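Local coordinates for protein MHC class I antigen (Anolis carolinensis, PDB 7CPO) that probably presents peptides to T cells as the beta2-microglobulin-bound heavy chain of a reptilian MHC class I molecule, at residues A[201-206]-A[254-259]; A[208-213]-A[233-238]; A[218-223]-A[271-276]. All coordinates share one frame; numbering follows the deposited sequence.

Contact 1: A[201-206]-A[254-259]; sequences ETLICR and KERERY
Glu-201 and Arg-256 meet carboxylate to guanidinium, at the polar margin of a contact whose inner half is purely apolar. The more convincing bond runs from Arg-256 NH2 to Glu-201 OE2 at 2.8 Å, almost straight at 174°. It arrives on the syn side of the carboxylate and lies in the guanidinium plane. Arg-256 NE also approaches OE1 of Glu-201, but at 2.5 Å that distance is too short to be trusted in detail; a second prong of the salt bridge is probable, though its length is doubtful. The carboxylate and guanidinium planes stay 34° apart. Arg-193 pairs with OE2 too, so one carboxylate probably offsets two positive charges.

Beneath this partly exposed margin the packing closes up. Leu-203, buried, puts CD1 against CB of Tyr-259 at 3.9 Å, and the same methyl lies 4.1 Å from CG of Arg-256, whose side chain crosses the leucine at about a right angle before bending at chi3 (-81°) toward the acid. Tyr-259 turns its ring away, and its hydroxyl is hydrogen-bonded to Asp-252 and to Arg-221. Both Leu-203 and Tyr-259 rest on Trp-219. A 3-10 turn at 256-258 leads directly into the strand with the Tyr-x-Cys sequence. This is the interstrand loop of an immunoglobulin C1-set sandwich folded back over the edge of its core.

Contact 2: A[208-213]-A[233-238]; sequences GGFYPK and GLVSPN
Val-235 leans one methyl, CG1, against both Lys-213 and Phe-210, and that methyl carries most of the contact. With CG1 anti to the backbone N (chi1 -179°), it is directed at segment 208-213. The lysine chain runs out fully extended beyond CG, which places CG and CE on one flank of the zigzag. Both lie on CG1 of Val-235, CE at 3.9 Å and CG at 4.0 Å, so the stem of a charged residue serves as an apolar strip.

Phe-210 adds a looser touch. Its chi1 of 58° swings the ring inward until CZ lies 4.3 Å from Val-235 CG1, the methyl meeting the ring at its edge. Elsewhere around that edge, in plane, lie the carbonyl oxygens of Pro-212 and Lys-213, presented by the bend that follows the cis peptide between Tyr-211 and Pro-212.

At the other end Asn-238 directs its amide toward the backbone of Gly-209, but OD1 remains 4.0 Å from the glycine N, too long for a bond. Gly-209, with a positive phi of 74°, and Phe-210 together face Tyr-243 in a G1 beta bulge. Segment 233-238 is meanwhile hydrogen-bonded to beta2-microglobulin, through Gln-8 and Tyr-10 of that chain.

Chemically the contact is van der Waals packing without a directional bond between the segments, which suggests that their relative position probably owes more to strand 243-251, to which both are hydrogen-bonded.

Contact 3: A[218-223]-A[271-276]; sequences DWTRDG and PVDVAW
Strands 216-221 and 272-274 run in the same direction without being direct neighbours: the CA atoms of Thr-220 and Asp-273 stand 8.6 Å apart, with strand 259-264 hydrogen-bonded between them. Across that gap the side chains barely meet. The CB of Trp-219 points away from segment 271-276, yet its large indole reaches back. Carbon CZ3 of its six-membered ring comes to 4.4 Å from the carbonyl O of Val-274, obliquely to the ring. The pyrrole nitrogen NE1 is engaged elsewhere, hydrogen-bonded to the carbonyl of Arg-247.

Thr-220 points toward the other strand, but its OG1 and OD1 of Asp-273 remain 4.5 Å apart, beyond bonding range. Each is satisfied by the strand between: OG1 hydrogen-bonds the carbonyl of Lys-260, and the aspartate oxygen hydrogen-bonds His-262 ND1. The intervening strand thus mediates where the outer two cannot bond directly.

Trp-219 is the core tryptophan familiar from immunoglobulin domains. It packs on Cys-205 of the disulfide with Cys-261 and on Leu-203, so that it bridges the two sheets, while Val-274 reaches Val-189 and Val-191 of strand 188-193 on the facing sheet.

How the contacts relate
All three contacts belong to the immunoglobulin-like part of the chain, and together they illustrate how chemistry follows position in a sandwich. Contacts 1 and 3 lie close, centres about 9 Å apart, and share the core around Trp-219; they also join directly, by Arg-256 CD packing on Trp-276. Contact 1 adds charge pairing at its outer side, whereas contact 3, only partly buried, relies on an intervening strand. Contact 2, about 22 Å from contact 1 between centres, uses the other end of strand 201-210; it is the most buried of the three and mainly apolar, and beta2-microglobulin lies against its segment 233-238, whereas in contact 1 it meets Arg-206.

Contact 1: A[201-206]-A[254-259]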
ATOM      1  N   GLU A 201      -3.834  -3.459  33.915  1.00 41.29           N
ATOM      2  CA  GLU A 201      -3.651  -4.432  32.843  1.00 41.24           C
ATOM      3  C   GLU A 201      -3.971  -3.789  31.506  1.00 37.25           C
ATOM      4  O   GLU A 201      -4.874  -2.953  31.409  1.00 40.51           O
ATOM      5  CB  GLU A 201      -4.552  -5.663  33.026  1.00 44.58           C
ATOM      6  CG  GLU A 201      -4.091  -6.638  34.086  1.00 43.43           C
ATOM      7  CD  GLU A 201      -5.056  -7.791  34.297  1.00 46.16           C
ATOM      8  OE1 GLU A 201      -6.125  -7.820  33.642  1.00 42.71           O
ATOM      9  OE2 GLU A 201      -4.748  -8.665  35.133  1.00 45.35           O
ATOM     10  N   THR A 202      -3.227  -4.184  30.473  1.00 45.46           N
ATOM     11  CA  THR A 202      -3.556  -3.839  29.094  1.00 31.92           C
ATOM     12  C   THR A 202      -4.162  -5.066  28.420  1.00 32.63           C
ATOM     13  O   THR A 202      -3.527  -6.128  28.362  1.00 29.51           O
ATOM     14  CB  THR A 202      -2.332  -3.357  28.314  1.00 32.60           C
ATOM     15  OG1 THR A 202      -1.748  -2.240  28.982  1.00 32.48           O
ATOM     16  CG2 THR A 202      -2.750  -2.923  26.898  1.00 24.41           C
ATOM     17  N   LEU A 203      -5.393  -4.925  27.933  1.00 23.18           N
ATOM     18  CA  LEU A 203      -6.055  -5.981  27.176  1.00 31.50           C
ATOM     19  C   LEU A 203      -5.811  -5.756  25.685  1.00 38.04           C
ATOM     20  O   LEU A 203      -6.176  -4.702  25.143  1.00 33.51           O
ATOM     21  CB  LEU A 203      -7.552  -6.012  27.490  1.00 24.86           C
ATOM     22  CG  LEU A 203      -7.990  -6.321  28.934  1.00 29.85           C
ATOM     23  CD1 LEU A 203      -9.503  -6.567  29.025  1.00 23.66           C
ATOM     24  CD2 LEU A 203      -7.214  -7.497  29.519  1.00 31.76           C
ATOM     25  N   ILE A 204      -5.200  -6.737  25.021  1.00 29.23           N
ATOM     26  CA  ILE A 204      -4.855  -6.625  23.604  1.00 26.75           C
ATOM     27  C   ILE A 204      -5.805  -7.478  22.774  1.00 28.80           C
ATOM     28  O   ILE A 204      -6.000  -8.665  23.055  1.00 34.24           O
ATOM     29  CB  ILE A 204      -3.400  -7.033  23.342  1.00 27.97           C
ATOM     30  CG1 ILE A 204      -2.458  -6.140  24.142  1.00 31.56           C
ATOM     31  CG2 ILE A 204      -3.091  -6.956  21.850  1.00 32.78           C
ATOM     32  CD1 ILE A 204      -1.032  -6.597  24.079  1.00 30.71           C
ATOM     33  N   CYS A 205      -6.389  -6.878  21.748  1.00 30.59           N
ATOM     34  CA  CYS A 205      -7.234  -7.604  20.804  1.00 33.62           C
ATOM     35  C   CYS A 205      -6.494  -7.728  19.470  1.00 29.90           C
ATOM     36  O   CYS A 205      -6.330  -6.732  18.756  1.00 27.00           O
ATOM     37  CB  CYS A 205      -8.571  -6.892  20.639  1.00 24.86           C
ATOM     38  SG  CYS A 205      -9.661  -7.791  19.575  1.00 37.16           S
ATOM     39  N   ARG A 206      -6.026  -8.941  19.147  1.00 29.50           N
ATOM     40  CA  ARG A 206      -5.381  -9.226  17.865  1.00 26.27           C
ATOM     41  C   ARG A 206      -6.432  -9.731  16.888  1.00 28.20           C
ATOM     42  O   ARG A 206      -7.180 -10.667  17.198  1.00 28.50           O
ATOM     43  CB  ARG A 206      -4.265 -10.267  17.991  1.00 25.33           C
ATOM     44  CG  ARG A 206      -4.005 -11.025  16.653  1.00 46.61           C
ATOM     45  CD  ARG A 206      -3.376 -12.441  16.788  1.00 36.40           C
ATOM     46  NE  ARG A 206      -1.945 -12.379  16.525  1.00 40.76           N
ATOM     47  CZ  ARG A 206      -1.372 -12.629  15.354  1.00 36.25           C
ATOM     48  NH1 ARG A 206      -2.091 -12.998  14.301  1.00 34.66           N
ATOM     49  NH2 ARG A 206      -0.062 -12.512  15.243  1.00 31.08           N
ATOM     50  N   LYS A 254      -9.592  -5.667  39.028  1.00 71.01           N
ATOM     51  CA  LYS A 254     -10.837  -6.324  39.391  1.00 59.44           C
ATOM     52  C   LYS A 254     -11.945  -6.081  38.382  1.00 50.43           C
ATOM     53  O   LYS A 254     -13.084  -6.462  38.647  1.00 46.64           O
ATOM     54  CB  LYS A 254     -11.356  -5.863  40.764  1.00 76.44           C
ATOM     55  CG  LYS A 254     -10.345  -5.885  41.919  1.00 78.04           C
ATOM     56  CD  LYS A 254     -10.393  -7.173  42.699  1.00 76.61           C
ATOM     57  CE  LYS A 254     -11.227  -6.965  43.948  1.00 66.74           C
ATOM     58  NZ  LYS A 254     -12.000  -8.188  44.269  1.00 64.68           N
ATOM     59  N   GLU A 255     -11.671  -5.441  37.247  1.00 61.64           N
ATOM     60  CA  GLU A 255     -12.754  -4.978  36.388  1.00 53.07           C
ATOM     61  C   GLU A 255     -12.708  -5.583  34.995  1.00 45.43           C
ATOM     62  O   GLU A 255     -13.425  -5.116  34.109  1.00 45.48           O
ATOM     63  CB  GLU A 255     -12.751  -3.456  36.287  1.00 54.99           C
ATOM     64  CG  GLU A 255     -14.111  -2.864  36.544  1.00 55.55           C
ATOM     65  CD  GLU A 255     -14.060  -1.382  36.842  1.00 58.14           C
ATOM     66  OE1 GLU A 255     -15.127  -0.805  37.141  1.00 64.79           O
ATOM     67  OE2 GLU A 255     -12.961  -0.794  36.767  1.00 47.10           O
ATOM     68  N   ARG A 256     -11.917  -6.640  34.807  1.00 45.54           N
ATOM     69  CA  ARG A 256     -11.642  -7.176  33.477  1.00 41.19           C
ATOM     70  C   ARG A 256     -12.909  -7.477  32.687  1.00 34.05           C
ATOM     71  O   ARG A 256     -12.985  -7.177  31.489  1.00 39.80           O
ATOM     72  CB  ARG A 256     -10.794  -8.443  33.603  1.00 32.32           C
ATOM     73  CG  ARG A 256      -9.675  -8.481  32.609  1.00 38.42           C
ATOM     74  CD  ARG A 256      -8.857  -9.715  32.762  1.00 41.21           C
ATOM     75  NE  ARG A 256      -7.887  -9.582  33.837  1.00 43.91           N
ATOM     76  CZ  ARG A 256      -8.076 -10.045  35.066  1.00 40.27           C
ATOM     77  NH1 ARG A 256      -9.218 -10.658  35.387  1.00 34.53           N
ATOM     78  NH2 ARG A 256      -7.122  -9.889  35.974  1.00 38.68           N
ATOM     79  N   GLU A 257     -13.917  -8.062  33.344  1.00 31.92           N
ATOM     80  CA  GLU A 257     -15.098  -8.626  32.689  1.00 30.96           C
ATOM     81  C   GLU A 257     -16.013  -7.577  32.063  1.00 32.23           C
ATOM     82  O   GLU A 257     -16.998  -7.948  31.413  1.00 40.14           O
ATOM     83  CB  GLU A 257     -15.913  -9.455  33.691  1.00 30.42           C
ATOM     84  CG  GLU A 257     -16.685  -8.614  34.732  1.00 38.17           C
ATOM     85  CD  GLU A 257     -15.785  -7.988  35.807  1.00 54.39           C
ATOM     86  OE1 GLU A 257     -14.560  -8.265  35.828  1.00 54.70           O
ATOM     87  OE2 GLU A 257     -16.308  -7.211  36.636  1.00 65.93           O
ATOM     88  N   ARG A 258     -15.752  -6.294  32.271  1.00 35.26           N
ATOM     89  CA  ARG A 258     -16.560  -5.270  31.630  1.00 38.55           C
ATOM     90  C   ARG A 258     -16.140  -5.010  30.185  1.00 42.54           C
ATOM     91  O   ARG A 258     -16.899  -4.377  29.442  1.00 38.18           O
ATOM     92  CB  ARG A 258     -16.484  -3.970  32.442  1.00 40.76           C
ATOM     93  CG  ARG A 258     -17.041  -4.051  33.870  1.00 41.79           C
ATOM     94  CD  ARG A 258     -16.966  -2.697  34.579  1.00 36.70           C
ATOM     95  NE  ARG A 258     -18.031  -1.767  34.202  1.00 47.74           N
ATOM     96  CZ  ARG A 258     -18.037  -0.466  34.504  1.00 40.57           C
ATOM     97  NH1 ARG A 258     -17.024   0.072  35.172  1.00 29.14           N
ATOM     98  NH2 ARG A 258     -19.053   0.300  34.128  1.00 28.78           N
ATOM     99  N   TYR A 259     -14.971  -5.503  29.767  1.00 32.84           N
ATOM    100  CA  TYR A 259     -14.379  -5.179  28.473  1.00 42.66           C
ATOM    101  C   TYR A 259     -14.411  -6.372  27.522  1.00 40.90           C
ATOM    102  O   TYR A 259     -14.005  -7.485  27.884  1.00 47.95           O
ATOM    103  CB  TYR A 259     -12.943  -4.695  28.651  1.00 31.54           C
ATOM    104  CG  TYR A 259     -12.869  -3.465  29.503  1.00 36.86           C
ATOM    105  CD1 TYR A 259     -12.820  -3.556  30.888  1.00 42.02           C
ATOM    106  CD2 TYR A 259     -12.863  -2.212  28.931  1.00 33.82           C
ATOM    107  CE1 TYR A 259     -12.763  -2.424  31.666  1.00 39.29           C
ATOM    108  CE2 TYR A 259     -12.802  -1.081  29.699  1.00 38.46           C
ATOM    109  CZ  TYR A 259     -12.752  -1.189  31.063  1.00 31.95           C
ATOM    110  OH  TYR A 259     -12.688  -0.041  31.819  1.00 47.12           O
TER

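Contact 2: A[208-213]-A[233-238]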
ATOM      1  N   GLY A 208      -6.747 -10.812  12.869  1.00 28.08           N
ATOM      2  CA  GLY A 208      -5.878 -11.118  11.751  1.00 28.88           C
ATOM      3  C   GLY A 208      -6.527 -12.105  10.808  1.00 34.86           C
ATOM      4  O   GLY A 208      -7.524 -12.753  11.143  1.00 33.00           O
ATOM      5  N   GLY A 209      -5.944 -12.213   9.615  1.00 33.03           N
ATOM      6  CA  GLY A 209      -6.473 -13.134   8.632  1.00 27.90           C
ATOM      7  C   GLY A 209      -7.752 -12.699   7.964  1.00 22.80           C
ATOM      8  O   GLY A 209      -8.493 -13.558   7.478  1.00 29.05           O
ATOM      9  N   PHE A 210      -8.047 -11.401   7.923  1.00 20.97           N
ATOM     10  CA  PHE A 210      -9.313 -10.937   7.376  1.00 22.62           C
ATOM     11  C   PHE A 210      -9.110 -10.316   5.996  1.00 32.22           C
ATOM     12  O   PHE A 210      -8.034  -9.797   5.671  1.00 30.71           O
ATOM     13  CB  PHE A 210     -10.029  -9.942   8.317  1.00 22.26           C
ATOM     14  CG  PHE A 210      -9.235  -8.682   8.671  1.00 24.24           C
ATOM     15  CD1 PHE A 210      -8.393  -8.651   9.780  1.00 30.00           C
ATOM     16  CD2 PHE A 210      -9.389  -7.509   7.934  1.00 21.99           C
ATOM     17  CE1 PHE A 210      -7.679  -7.488  10.128  1.00 21.27           C
ATOM     18  CE2 PHE A 210      -8.687  -6.349   8.273  1.00 19.49           C
ATOM     19  CZ  PHE A 210      -7.822  -6.344   9.369  1.00 18.99           C
ATOM     20  N   TYR A 211     -10.159 -10.411   5.170  1.00 30.95           N
ATOM     21  CA  TYR A 211     -10.193  -9.846   3.829  1.00 31.80           C
ATOM     22  C   TYR A 211     -11.650  -9.704   3.432  1.00 27.14           C
ATOM     23  O   TYR A 211     -12.424 -10.651   3.632  1.00 24.86           O
ATOM     24  CB  TYR A 211      -9.457 -10.718   2.806  1.00 28.04           C
ATOM     25  CG  TYR A 211      -9.463 -10.104   1.433  1.00 26.38           C
ATOM     26  CD1 TYR A 211      -8.491  -9.163   1.063  1.00 32.90           C
ATOM     27  CD2 TYR A 211     -10.460 -10.420   0.515  1.00 28.98           C
ATOM     28  CE1 TYR A 211      -8.507  -8.568  -0.184  1.00 20.13           C
ATOM     29  CE2 TYR A 211     -10.481  -9.832  -0.742  1.00 34.93           C
ATOM     30  CZ  TYR A 211      -9.502  -8.915  -1.088  1.00 35.74           C
ATOM     31  OH  TYR A 211      -9.531  -8.343  -2.342  1.00 45.03           O
ATOM     32  N   PRO A 212     -12.059  -8.571   2.860  1.00 28.09           N
ATOM     33  CA  PRO A 212     -11.236  -7.406   2.500  1.00 26.27           C
ATOM     34  C   PRO A 212     -10.745  -6.544   3.675  1.00 29.25           C
ATOM     35  O   PRO A 212     -10.947  -6.890   4.839  1.00 27.95           O
ATOM     36  CB  PRO A 212     -12.175  -6.590   1.597  1.00 24.97           C
ATOM     37  CG  PRO A 212     -13.550  -6.968   2.041  1.00 24.44           C
ATOM     38  CD  PRO A 212     -13.453  -8.434   2.395  1.00 22.32           C
ATOM     39  N   LYS A 213     -10.125  -5.408   3.335  1.00 30.11           N
ATOM     40  CA  LYS A 213      -9.408  -4.590   4.312  1.00 24.19           C
ATOM     41  C   LYS A 213     -10.346  -3.895   5.306  1.00 33.08           C
ATOM     42  O   LYS A 213      -9.960  -3.650   6.457  1.00 28.73           O
ATOM     43  CB  LYS A 213      -8.549  -3.569   3.560  1.00 24.83           C
ATOM     44  CG  LYS A 213      -7.243  -3.196   4.238  1.00 35.91           C
ATOM     45  CD  LYS A 213      -6.508  -2.050   3.525  1.00 40.36           C
ATOM     46  CE  LYS A 213      -5.182  -1.686   4.243  1.00 42.64           C
ATOM     47  NZ  LYS A 213      -4.604  -0.353   3.851  1.00 33.71           N
ATOM     48  N   GLY A 233      -3.059  -0.535  16.272  1.00 27.92           N
ATOM     49  CA  GLY A 233      -1.939  -0.695  15.374  1.00 30.18           C
ATOM     50  C   GLY A 233      -2.240  -0.163  13.983  1.00 32.31           C
ATOM     51  O   GLY A 233      -3.267   0.468  13.727  1.00 29.29           O
ATOM     52  N   LEU A 234      -1.295  -0.408  13.081  1.00 23.75           N
ATOM     53  CA  LEU A 234      -1.549  -0.276  11.660  1.00 21.53           C
ATOM     54  C   LEU A 234      -2.432  -1.421  11.177  1.00 23.30           C
ATOM     55  O   LEU A 234      -2.438  -2.516  11.746  1.00 33.47           O
ATOM     56  CB  LEU A 234      -0.230  -0.288  10.892  1.00 38.67           C
ATOM     57  CG  LEU A 234       0.805   0.734  11.374  1.00 36.18           C
ATOM     58  CD1 LEU A 234       2.133   0.447  10.729  1.00 19.55           C
ATOM     59  CD2 LEU A 234       0.349   2.169  11.101  1.00 15.92           C
ATOM     60  N   VAL A 235      -3.201  -1.156  10.130  1.00 20.47           N
ATOM     61  CA  VAL A 235      -3.845  -2.206   9.353  1.00 26.76           C
ATOM     62  C   VAL A 235      -2.830  -2.621   8.297  1.00 30.57           C
ATOM     63  O   VAL A 235      -2.564  -1.869   7.357  1.00 32.88           O
ATOM     64  CB  VAL A 235      -5.158  -1.733   8.720  1.00 18.25           C
ATOM     65  CG1 VAL A 235      -5.796  -2.859   7.951  1.00 14.36           C
ATOM     66  CG2 VAL A 235      -6.120  -1.214   9.792  1.00 13.16           C
ATOM     67  N   SER A 236      -2.243  -3.803   8.466  1.00 24.14           N
ATOM     68  CA  SER A 236      -1.058  -4.185   7.727  1.00 26.15           C
ATOM     69  C   SER A 236      -1.288  -5.483   6.962  1.00 29.20           C
ATOM     70  O   SER A 236      -2.019  -6.374   7.424  1.00 28.28           O
ATOM     71  CB  SER A 236       0.143  -4.350   8.668  1.00 29.08           C
ATOM     72  OG  SER A 236      -0.134  -5.275   9.713  1.00 30.11           O
ATOM     73  N   PRO A 237      -0.669  -5.620   5.793  1.00 25.43           N
ATOM     74  CA  PRO A 237      -0.941  -6.783   4.943  1.00 28.38           C
ATOM     75  C   PRO A 237      -0.096  -7.991   5.297  1.00 24.02           C
ATOM     76  O   PRO A 237       1.129  -7.893   5.443  1.00 20.30           O
ATOM     77  CB  PRO A 237      -0.583  -6.272   3.542  1.00 23.34           C
ATOM     78  CG  PRO A 237       0.564  -5.360   3.802  1.00 22.42           C
ATOM     79  CD  PRO A 237       0.259  -4.680   5.141  1.00 28.06           C
ATOM     80  N   ASN A 238      -0.758  -9.137   5.410  1.00 19.51           N
ATOM     81  CA  ASN A 238      -0.081 -10.417   5.376  1.00 21.27           C
ATOM     82  C   ASN A 238       0.315 -10.777   3.940  1.00 30.22           C
ATOM     83  O   ASN A 238      -0.270 -10.304   2.955  1.00 20.84           O
ATOM     84  CB  ASN A 238      -0.983 -11.504   5.962  1.00 23.53           C
ATOM     85  CG  ASN A 238      -1.333 -11.249   7.423  1.00 25.82           C
ATOM     86  OD1 ASN A 238      -2.504 -11.157   7.779  1.00 30.71           O
ATOM     87  ND2 ASN A 238      -0.320 -11.132   8.273  1.00 23.07           N
TER

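Contact 3: A[218-223]-A[271-276]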
ATOM      1  N   ASP A 218     -13.680  -2.230  17.883  1.00 33.20           N
ATOM      2  CA  ASP A 218     -13.771  -1.332  19.023  1.00 39.52           C
ATOM      3  C   ASP A 218     -13.777  -2.147  20.306  1.00 33.65           C
ATOM      4  O   ASP A 218     -14.401  -3.209  20.384  1.00 32.71           O
ATOM      5  CB  ASP A 218     -15.033  -0.447  18.965  1.00 32.18           C
ATOM      6  CG  ASP A 218     -14.857   0.786  18.081  1.00 38.43           C
ATOM      7  OD1 ASP A 218     -15.443   0.835  16.971  1.00 48.03           O
ATOM      8  OD2 ASP A 218     -14.125   1.714  18.500  1.00 47.11           O
ATOM      9  N   TRP A 219     -13.066  -1.647  21.305  1.00 36.55           N
ATOM     10  CA  TRP A 219     -13.259  -2.122  22.664  1.00 29.27           C
ATOM     11  C   TRP A 219     -14.550  -1.538  23.243  1.00 33.25           C
ATOM     12  O   TRP A 219     -14.819  -0.336  23.129  1.00 24.54           O
ATOM     13  CB  TRP A 219     -12.059  -1.742  23.523  1.00 27.49           C
ATOM     14  CG  TRP A 219     -10.974  -2.734  23.430  1.00 28.64           C
ATOM     15  CD1 TRP A 219      -9.808  -2.620  22.726  1.00 26.44           C
ATOM     16  CD2 TRP A 219     -10.946  -4.014  24.060  1.00 39.55           C
ATOM     17  NE1 TRP A 219      -9.056  -3.750  22.885  1.00 34.49           N
ATOM     18  CE2 TRP A 219      -9.730  -4.627  23.697  1.00 35.01           C
ATOM     19  CE3 TRP A 219     -11.828  -4.702  24.904  1.00 34.12           C
ATOM     20  CZ2 TRP A 219      -9.372  -5.899  24.146  1.00 30.34           C
ATOM     21  CZ3 TRP A 219     -11.477  -5.963  25.349  1.00 28.65           C
ATOM     22  CH2 TRP A 219     -10.257  -6.549  24.973  1.00 35.33           C
ATOM     23  N   THR A 220     -15.358  -2.395  23.847  1.00 32.56           N
ATOM     24  CA  THR A 220     -16.556  -1.940  24.523  1.00 33.30           C
ATOM     25  C   THR A 220     -16.393  -2.058  26.036  1.00 32.58           C
ATOM     26  O   THR A 220     -15.537  -2.782  26.549  1.00 35.01           O
ATOM     27  CB  THR A 220     -17.784  -2.710  24.031  1.00 30.40           C
ATOM     28  OG1 THR A 220     -17.539  -4.116  24.103  1.00 38.50           O
ATOM     29  CG2 THR A 220     -18.070  -2.346  22.606  1.00 22.14           C
ATOM     30  N   ARG A 221     -17.204  -1.280  26.743  1.00 32.96           N
ATOM     31  CA  ARG A 221     -17.243  -1.264  28.201  1.00 39.17           C
ATOM     32  C   ARG A 221     -18.710  -1.289  28.583  1.00 34.81           C
ATOM     33  O   ARG A 221     -19.448  -0.369  28.219  1.00 31.65           O
ATOM     34  CB  ARG A 221     -16.551  -0.014  28.757  1.00 38.48           C
ATOM     35  CG  ARG A 221     -16.488   0.115  30.275  1.00 39.41           C
ATOM     36  CD  ARG A 221     -15.699   1.368  30.595  1.00 35.02           C
ATOM     37  NE  ARG A 221     -15.493   1.590  32.018  1.00 40.34           N
ATOM     38  CZ  ARG A 221     -16.185   2.453  32.754  1.00 43.41           C
ATOM     39  NH1 ARG A 221     -17.152   3.185  32.214  1.00 36.52           N
ATOM     40  NH2 ARG A 221     -15.902   2.584  34.037  1.00 40.03           N
ATOM     41  N   ASP A 222     -19.139  -2.351  29.269  1.00 30.18           N
ATOM     42  CA  ASP A 222     -20.571  -2.590  29.498  1.00 41.50           C
ATOM     43  C   ASP A 222     -21.360  -2.427  28.202  1.00 39.91           C
ATOM     44  O   ASP A 222     -22.457  -1.863  28.182  1.00 44.63           O
ATOM     45  CB  ASP A 222     -21.155  -1.672  30.579  1.00 35.99           C
ATOM     46  CG  ASP A 222     -20.443  -1.785  31.913  1.00 37.40           C
ATOM     47  OD1 ASP A 222     -19.735  -2.794  32.144  1.00 40.85           O
ATOM     48  OD2 ASP A 222     -20.616  -0.867  32.743  1.00 38.14           O
ATOM     49  N   GLY A 223     -20.777  -2.893  27.102  1.00 34.56           N
ATOM     50  CA  GLY A 223     -21.445  -2.902  25.829  1.00 33.42           C
ATOM     51  C   GLY A 223     -21.265  -1.658  24.987  1.00 41.10           C
ATOM     52  O   GLY A 223     -21.576  -1.699  23.793  1.00 39.00           O
ATOM     53  N   PRO A 271     -21.806  -9.636  14.319  1.00 45.50           N
ATOM     54  CA  PRO A 271     -20.578  -9.150  14.958  1.00 40.26           C
ATOM     55  C   PRO A 271     -20.175 -10.082  16.095  1.00 38.80           C
ATOM     56  O   PRO A 271     -21.011 -10.773  16.674  1.00 41.89           O
ATOM     57  CB  PRO A 271     -20.968  -7.755  15.472  1.00 40.73           C
ATOM     58  CG  PRO A 271     -22.216  -7.381  14.707  1.00 36.02           C
ATOM     59  CD  PRO A 271     -22.923  -8.688  14.458  1.00 37.91           C
ATOM     60  N   VAL A 272     -18.874 -10.126  16.391  1.00 28.26           N
ATOM     61  CA  VAL A 272     -18.361 -10.910  17.511  1.00 35.55           C
ATOM     62  C   VAL A 272     -17.922  -9.967  18.627  1.00 41.47           C
ATOM     63  O   VAL A 272     -17.508  -8.826  18.384  1.00 34.72           O
ATOM     64  CB  VAL A 272     -17.194 -11.843  17.111  1.00 35.02           C
ATOM     65  CG1 VAL A 272     -17.609 -12.775  15.988  1.00 25.53           C
ATOM     66  CG2 VAL A 272     -15.972 -11.039  16.716  1.00 30.93           C
ATOM     67  N   ASP A 273     -18.031 -10.457  19.864  1.00 33.52           N
ATOM     68  CA  ASP A 273     -17.586  -9.747  21.060  1.00 27.78           C
ATOM     69  C   ASP A 273     -16.735 -10.717  21.866  1.00 34.66           C
ATOM     70  O   ASP A 273     -17.257 -11.694  22.416  1.00 27.38           O
ATOM     71  CB  ASP A 273     -18.765  -9.252  21.897  1.00 33.70           C
ATOM     72  CG  ASP A 273     -19.654  -8.298  21.152  1.00 38.11           C
ATOM     73  OD1 ASP A 273     -19.494  -7.073  21.335  1.00 40.93           O
ATOM     74  OD2 ASP A 273     -20.508  -8.778  20.376  1.00 48.79           O
ATOM     75  N   VAL A 274     -15.437 -10.444  21.954  1.00 28.67           N
ATOM     76  CA  VAL A 274     -14.477 -11.361  22.556  1.00 38.65           C
ATOM     77  C   VAL A 274     -13.900 -10.727  23.818  1.00 31.68           C
ATOM     78  O   VAL A 274     -13.414  -9.590  23.788  1.00 27.45           O
ATOM     79  CB  VAL A 274     -13.376 -11.742  21.550  1.00 34.16           C
ATOM     80  CG1 VAL A 274     -12.631 -12.975  22.005  1.00 21.22           C
ATOM     81  CG2 VAL A 274     -13.999 -12.002  20.195  1.00 34.26           C
ATOM     82  N   ALA A 275     -13.962 -11.466  24.925  1.00 38.64           N
ATOM     83  CA  ALA A 275     -13.379 -11.085  26.207  1.00 35.43           C
ATOM     84  C   ALA A 275     -12.132 -11.912  26.482  1.00 29.51           C
ATOM     85  O   ALA A 275     -11.834 -12.887  25.788  1.00 42.11           O
ATOM     86  CB  ALA A 275     -14.384 -11.274  27.346  1.00 35.99           C
ATOM     87  N   TRP A 276     -11.401 -11.524  27.515  1.00 29.41           N
ATOM     88  CA  TRP A 276     -10.217 -12.293  27.894  1.00 37.01           C
ATOM     89  C   TRP A 276     -10.590 -13.699  28.394  1.00 43.57           C
ATOM     90  O   TRP A 276     -11.638 -13.928  29.015  1.00 35.14           O
ATOM     91  CB  TRP A 276      -9.404 -11.559  28.952  1.00 23.40           C
ATOM     92  CG  TRP A 276      -8.224 -12.336  29.408  1.00 38.09           C
ATOM     93  CD1 TRP A 276      -7.067 -12.561  28.714  1.00 36.30           C
ATOM     94  CD2 TRP A 276      -8.080 -13.015  30.658  1.00 49.16           C
ATOM     95  NE1 TRP A 276      -6.207 -13.329  29.460  1.00 33.77           N
ATOM     96  CE2 TRP A 276      -6.804 -13.625  30.658  1.00 45.60           C
ATOM     97  CE3 TRP A 276      -8.906 -13.172  31.778  1.00 43.97           C
ATOM     98  CZ2 TRP A 276      -6.334 -14.373  31.738  1.00 40.86           C
ATOM     99  CZ3 TRP A 276      -8.440 -13.919  32.847  1.00 37.51           C
ATOM    100  CH2 TRP A 276      -7.164 -14.505  32.820  1.00 41.11           C
ATOM    101  OXT TRP A 276      -9.844 -14.660  28.161  1.00 48.30           O
TER